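Local coordinates for sensor protein (Bacteroides thetaiotaomicron, PDB 2X7X) that binds beta-D-fructose through this periplasmic domain, the sensing part of a hybrid two-component system that probably acts as a histidine kinase and transcription regulator, at residues I9-S15 with E40-D46; K22-I27 with T247-L253. One frame throughout, in Å; residues are numbered along the deposited sequence.

Both contacts sit in the same lobe of the periplasmic binding protein fold, the one built on the parallel sheet 38-43, 8-13, 65-68, 90-93, 104-108, 268-271, and their centres lie about 13 Å apart. Along the chain their segments alternate: strand 8-13, helix 18-31, strand 38-43 and, far later, helix 249-260. Contact 1 pairs the two strands of the first beta-alpha-beta unit; contact 2 packs that unit's helix against helix 249-260, after the chain has been through the other lobe and come back. They touch directly, Q13 NE2 lying 2.9 Å from N24 OD1 in a probable hydrogen bond and I9 CD1 3.8 Å from L253 CD1, so sheet and helix layer form one body beside the fructose.

Contact 1 of 2, residues I9-S15 with E40-D46; sequences IGVAQCS and EIRSAGD
This is the strand pair of the first beta-alpha-beta unit in the lobe, with helix 18-31 as its crossover, and its C-terminal end opens onto the fructose pocket. Residues 9-13 and 40-43 run parallel as extended strands, their axes 4.9 Å apart at an angle of 15°. The register is G10-E40, V11-I41, A12-R42, Q13-S43, with CA-CA distances of 4.7 to 5.6 Å. Backbone hydrogen bonds zigzag between them: E40 N to I9 O 3.0 Å, V11 N to E40 O 2.9 Å, R42 N to V11 O 3.1 Å, Q13 N to R42 O 3.0 Å. Past the strands the two segments stay joined, A44 N to Q13 O and D46 N to C14 O both 2.8 Å. Segment 40-46 turns there: S43 (chi1 t) takes G45 N on its OG at 3.1 Å, an ST turn, and G45 and D46 both have positive phi.

V11, Q13, I41 and S43 share one face, where Q13 and I41 meet helix 18-31 and V11 CB lies 3.8 Å from I41 CG1. A12, E40 and R42 lie on the other face, where E40 and R42 pack on helix 48-60; R42 (chi1 m) forms a salt bridge with D54 and a cation-pi contact with Y57. Q13 (chi1 t, chi2 p) sends its amide to N24 and, weakly, to R20, a fructose-binding residue. S15 (chi1 p) shares a weak hydrogen bond with the bound fructose through OG. Main-chain amides and carbonyls thus do nearly all the joining, while the polar side chains of Q13 and S15 are turned to the binding site and its surroundings.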
# COMPACT_ATOMS: atom_id res chain seq x y z
N ILE A 9 -20.78 -22.72 6.99
CA ILE A 9 -19.33 -22.99 6.99
C ILE A 9 -18.73 -22.92 8.40
O ILE A 9 -19.09 -22.05 9.20
CB ILE A 9 -18.57 -22.05 6.03
CG1 ILE A 9 -18.88 -22.42 4.57
CG2 ILE A 9 -17.07 -22.13 6.25
CD1 ILE A 9 -18.40 -21.40 3.55
N GLY A 10 -17.84 -23.85 8.71
CA GLY A 10 -17.15 -23.87 9.99
C GLY A 10 -15.67 -23.56 9.83
O GLY A 10 -15.00 -24.13 8.97
N VAL A 11 -15.17 -22.64 10.66
CA VAL A 11 -13.75 -22.28 10.65
C VAL A 11 -13.10 -22.70 11.96
O VAL A 11 -13.38 -22.14 13.03
CB VAL A 11 -13.52 -20.77 10.38
CG1 VAL A 11 -12.03 -20.42 10.43
CG2 VAL A 11 -14.10 -20.37 9.02
N ALA A 12 -12.25 -23.71 11.86
CA ALA A 12 -11.49 -24.17 13.01
C ALA A 12 -10.12 -23.50 12.96
O ALA A 12 -9.30 -23.77 12.07
CB ALA A 12 -11.37 -25.68 13.01
N GLN A 13 -9.89 -22.61 13.92
CA GLN A 13 -8.72 -21.74 13.90
C GLN A 13 -7.81 -22.13 15.06
O GLN A 13 -8.28 -22.28 16.18
CB GLN A 13 -9.20 -20.29 14.02
CG GLN A 13 -8.24 -19.23 13.58
CD GLN A 13 -8.10 -19.14 12.08
OE1 GLN A 13 -7.29 -19.84 11.48
NE2 GLN A 13 -8.86 -18.24 11.46
N CYS A 14 -6.52 -22.28 14.77
CA CYS A 14 -5.57 -22.78 15.77
C CYS A 14 -5.32 -21.83 16.93
O CYS A 14 -4.94 -22.24 18.03
CB CYS A 14 -4.24 -23.16 15.09
SG CYS A 14 -3.45 -21.83 14.13
N SER A 15 -5.54 -20.54 16.70
CA SER A 15 -5.32 -19.56 17.75
C SER A 15 -6.07 -18.28 17.48
O SER A 15 -6.80 -18.18 16.50
CB SER A 15 -3.81 -19.29 17.93
OG SER A 15 -3.14 -19.16 16.70
N GLU A 40 -19.43 -19.62 10.87
CA GLU A 40 -19.19 -19.75 12.29
C GLU A 40 -17.69 -19.97 12.50
O GLU A 40 -17.05 -20.70 11.73
CB GLU A 40 -19.98 -20.95 12.79
CG GLU A 40 -20.02 -21.12 14.29
CD GLU A 40 -20.89 -22.28 14.69
OE1 GLU A 40 -21.59 -22.85 13.81
OE2 GLU A 40 -20.88 -22.63 15.89
N ILE A 41 -17.13 -19.34 13.53
CA ILE A 41 -15.67 -19.34 13.74
C ILE A 41 -15.32 -19.59 15.20
O ILE A 41 -15.88 -18.94 16.08
CB ILE A 41 -15.01 -18.01 13.29
CG1 ILE A 41 -15.30 -17.73 11.81
CG2 ILE A 41 -13.51 -18.04 13.53
CD1 ILE A 41 -14.84 -16.38 11.34
N ARG A 42 -14.39 -20.52 15.43
CA ARG A 42 -13.92 -20.87 16.78
C ARG A 42 -12.39 -20.89 16.86
O ARG A 42 -11.72 -21.31 15.92
CB ARG A 42 -14.46 -22.25 17.20
CG ARG A 42 -15.98 -22.36 17.19
CD ARG A 42 -16.46 -23.81 17.25
NE ARG A 42 -16.20 -24.45 18.55
CZ ARG A 42 -16.97 -24.32 19.63
NH1 ARG A 42 -18.07 -23.57 19.59
NH2 ARG A 42 -16.64 -24.95 20.75
N SER A 43 -11.85 -20.44 17.99
CA SER A 43 -10.42 -20.47 18.22
C SER A 43 -10.07 -21.64 19.13
O SER A 43 -10.80 -21.95 20.06
CB SER A 43 -9.92 -19.15 18.82
OG SER A 43 -8.60 -19.28 19.35
N ALA A 44 -8.94 -22.27 18.86
CA ALA A 44 -8.46 -23.38 19.67
C ALA A 44 -7.54 -22.93 20.79
O ALA A 44 -7.11 -23.75 21.60
CB ALA A 44 -7.75 -24.38 18.78
N GLY A 45 -7.22 -21.64 20.83
CA GLY A 45 -6.25 -21.12 21.80
C GLY A 45 -4.99 -21.98 21.91
O GLY A 45 -4.55 -22.30 23.00
N ASP A 46 -4.44 -22.37 20.75
CA ASP A 46 -3.13 -23.02 20.63
C ASP A 46 -3.04 -24.42 21.25
O ASP A 46 -1.94 -24.90 21.59
CB ASP A 46 -2.02 -22.10 21.16
CG ASP A 46 -2.10 -20.69 20.58
OD1 ASP A 46 -1.92 -20.54 19.35
OD2 ASP A 46 -2.38 -19.74 21.35

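Contact 2 of 2, residues K22-I27 with T247-L253; sequences KMNDEI and TNGDKVL
M23, I27, V252 and L253 make the apolar centre, with M23 CE 4.0 Å from V252 CG2, I27 CD1 4.5 Å from V252 CG1 and I27 CG2 4.2 Å from L253 CD1. M23 is fully extended (ttt), while I27 is mt and L253 tp. V93 of the underlying sheet touches both M23 and V252, so this patch belongs to the helix-to-sheet core of the lobe.

Residues 22-27 are helical throughout; 249-253 form the first turn of helix 249-260, and the two axes cross at -49° with a closest approach of 7.8 Å. The backbones come together at G249: G249 CA is 4.4 Å from E26 CA and 3.9 Å from M23 O; I27 CG1 reaches G249 O at 3.5 Å. A CB on G249 would collide with E26 CB and M23 O, so the absence of a side chain is what lets the helices close in. N248, at the N-cap position with positive phi (43/48), makes no capping bond through its side chain.

At the polar edge E26 (chi1 -89°, chi2 t) points its carboxylate at the start of helix 249-260: OE2 accepts from G249 N at 2.8 Å and from T247 OG1 at 2.7 Å. K22 NZ donates to T247 OG1 at 3.1 Å and pairs with E26 OE1 at 3.5 Å, a salt bridge within its own helix. Farther along, D250 packs on E293 of the second subunit. E26 therefore binds the first amide of helix 249-260 from a neighbouring helix, its negative charge matched by the lysine and by the amide end of the helix.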
# COMPACT_ATOMS: atom_id res chain seq x y z
N LYS A 22 -7.67 -10.38 11.60
CA LYS A 22 -7.71 -9.83 10.25
C LYS A 22 -8.27 -10.82 9.20
O LYS A 22 -9.04 -10.42 8.32
CB LYS A 22 -6.33 -9.34 9.83
CG LYS A 22 -6.39 -8.40 8.64
CD LYS A 22 -5.05 -8.23 7.99
CE LYS A 22 -5.21 -7.58 6.64
NZ LYS A 22 -4.29 -8.19 5.64
N MET A 23 -7.86 -12.08 9.28
CA MET A 23 -8.34 -13.10 8.35
C MET A 23 -9.84 -13.38 8.55
O MET A 23 -10.61 -13.38 7.58
CB MET A 23 -7.53 -14.39 8.49
CG MET A 23 -7.97 -15.52 7.59
SD MET A 23 -7.17 -17.07 8.07
CE MET A 23 -7.89 -18.19 6.90
N ASN A 24 -10.24 -13.61 9.79
CA ASN A 24 -11.64 -13.81 10.14
C ASN A 24 -12.55 -12.73 9.54
O ASN A 24 -13.42 -13.04 8.71
CB ASN A 24 -11.81 -13.87 11.65
CG ASN A 24 -11.11 -15.08 12.27
OD1 ASN A 24 -10.74 -16.02 11.57
ND2 ASN A 24 -10.95 -15.05 13.59
N ASP A 25 -12.31 -11.48 9.93
CA ASP A 25 -13.05 -10.33 9.42
C ASP A 25 -13.09 -10.29 7.91
O ASP A 25 -14.07 -9.84 7.34
CB ASP A 25 -12.45 -9.01 9.92
CG ASP A 25 -12.61 -8.81 11.42
OD1 ASP A 25 -12.06 -7.81 11.91
OD2 ASP A 25 -13.28 -9.63 12.10
N GLU A 26 -12.02 -10.75 7.26
CA GLU A 26 -11.98 -10.79 5.79
C GLU A 26 -12.92 -11.86 5.22
O GLU A 26 -13.43 -11.72 4.12
CB GLU A 26 -10.55 -11.04 5.28
CG GLU A 26 -9.71 -9.78 5.04
CD GLU A 26 -8.21 -10.07 4.87
OE1 GLU A 26 -7.48 -9.13 4.51
OE2 GLU A 26 -7.75 -11.21 5.08
N ILE A 27 -13.12 -12.93 5.99
CA ILE A 27 -13.97 -14.03 5.58
C ILE A 27 -15.43 -13.60 5.71
O ILE A 27 -16.17 -13.59 4.72
CB ILE A 27 -13.68 -15.31 6.40
CG1 ILE A 27 -12.33 -15.91 6.00
CG2 ILE A 27 -14.80 -16.34 6.23
CD1 ILE A 27 -11.71 -16.79 7.07
N THR A 247 -3.06 -12.86 4.80
CA THR A 247 -4.26 -13.44 5.38
C THR A 247 -5.24 -13.84 4.27
O THR A 247 -5.73 -14.97 4.26
CB THR A 247 -4.93 -12.46 6.36
OG1 THR A 247 -5.14 -11.21 5.71
CG2 THR A 247 -4.05 -12.22 7.58
N ASN A 248 -5.49 -12.91 3.34
CA ASN A 248 -6.35 -13.12 2.18
C ASN A 248 -7.66 -13.87 2.45
O ASN A 248 -8.02 -14.81 1.75
CB ASN A 248 -5.55 -13.76 1.04
CG ASN A 248 -4.67 -12.75 0.28
OD1 ASN A 248 -4.93 -11.54 0.27
ND2 ASN A 248 -3.61 -13.25 -0.34
N GLY A 249 -8.36 -13.44 3.49
CA GLY A 249 -9.62 -14.05 3.90
C GLY A 249 -10.65 -14.17 2.80
O GLY A 249 -11.37 -15.17 2.72
N ASP A 250 -10.72 -13.16 1.94
CA ASP A 250 -11.62 -13.16 0.79
C ASP A 250 -11.37 -14.32 -0.20
O ASP A 250 -12.32 -14.93 -0.69
CB ASP A 250 -11.57 -11.82 0.06
CG ASP A 250 -10.21 -11.53 -0.56
OD1 ASP A 250 -10.18 -11.08 -1.73
OD2 ASP A 250 -9.19 -11.75 0.14
N LYS A 251 -10.10 -14.60 -0.48
CA LYS A 251 -9.76 -15.68 -1.41
C LYS A 251 -10.04 -17.05 -0.81
O LYS A 251 -10.21 -18.03 -1.53
CB LYS A 251 -8.30 -15.57 -1.88
CG LYS A 251 -8.04 -14.51 -2.97
CD LYS A 251 -6.63 -14.67 -3.55
CE LYS A 251 -6.14 -13.41 -4.26
NZ LYS A 251 -6.75 -13.28 -5.61
N VAL A 252 -10.08 -17.11 0.53
CA VAL A 252 -10.42 -18.33 1.25
C VAL A 252 -11.89 -18.64 1.04
O VAL A 252 -12.24 -19.76 0.71
CB VAL A 252 -10.10 -18.22 2.76
CG1 VAL A 252 -10.73 -19.35 3.55
CG2 VAL A 252 -8.61 -18.21 2.99
N LEU A 253 -12.74 -17.64 1.23
CA LEU A 253 -14.17 -17.83 1.02
C LEU A 253 -14.55 -18.11 -0.43
O LEU A 253 -15.42 -18.94 -0.69
CB LEU A 253 -14.98 -16.66 1.56
CG LEU A 253 -16.46 -17.05 1.75
CD1 LEU A 253 -16.62 -18.11 2.86
CD2 LEU A 253 -17.31 -15.86 2.05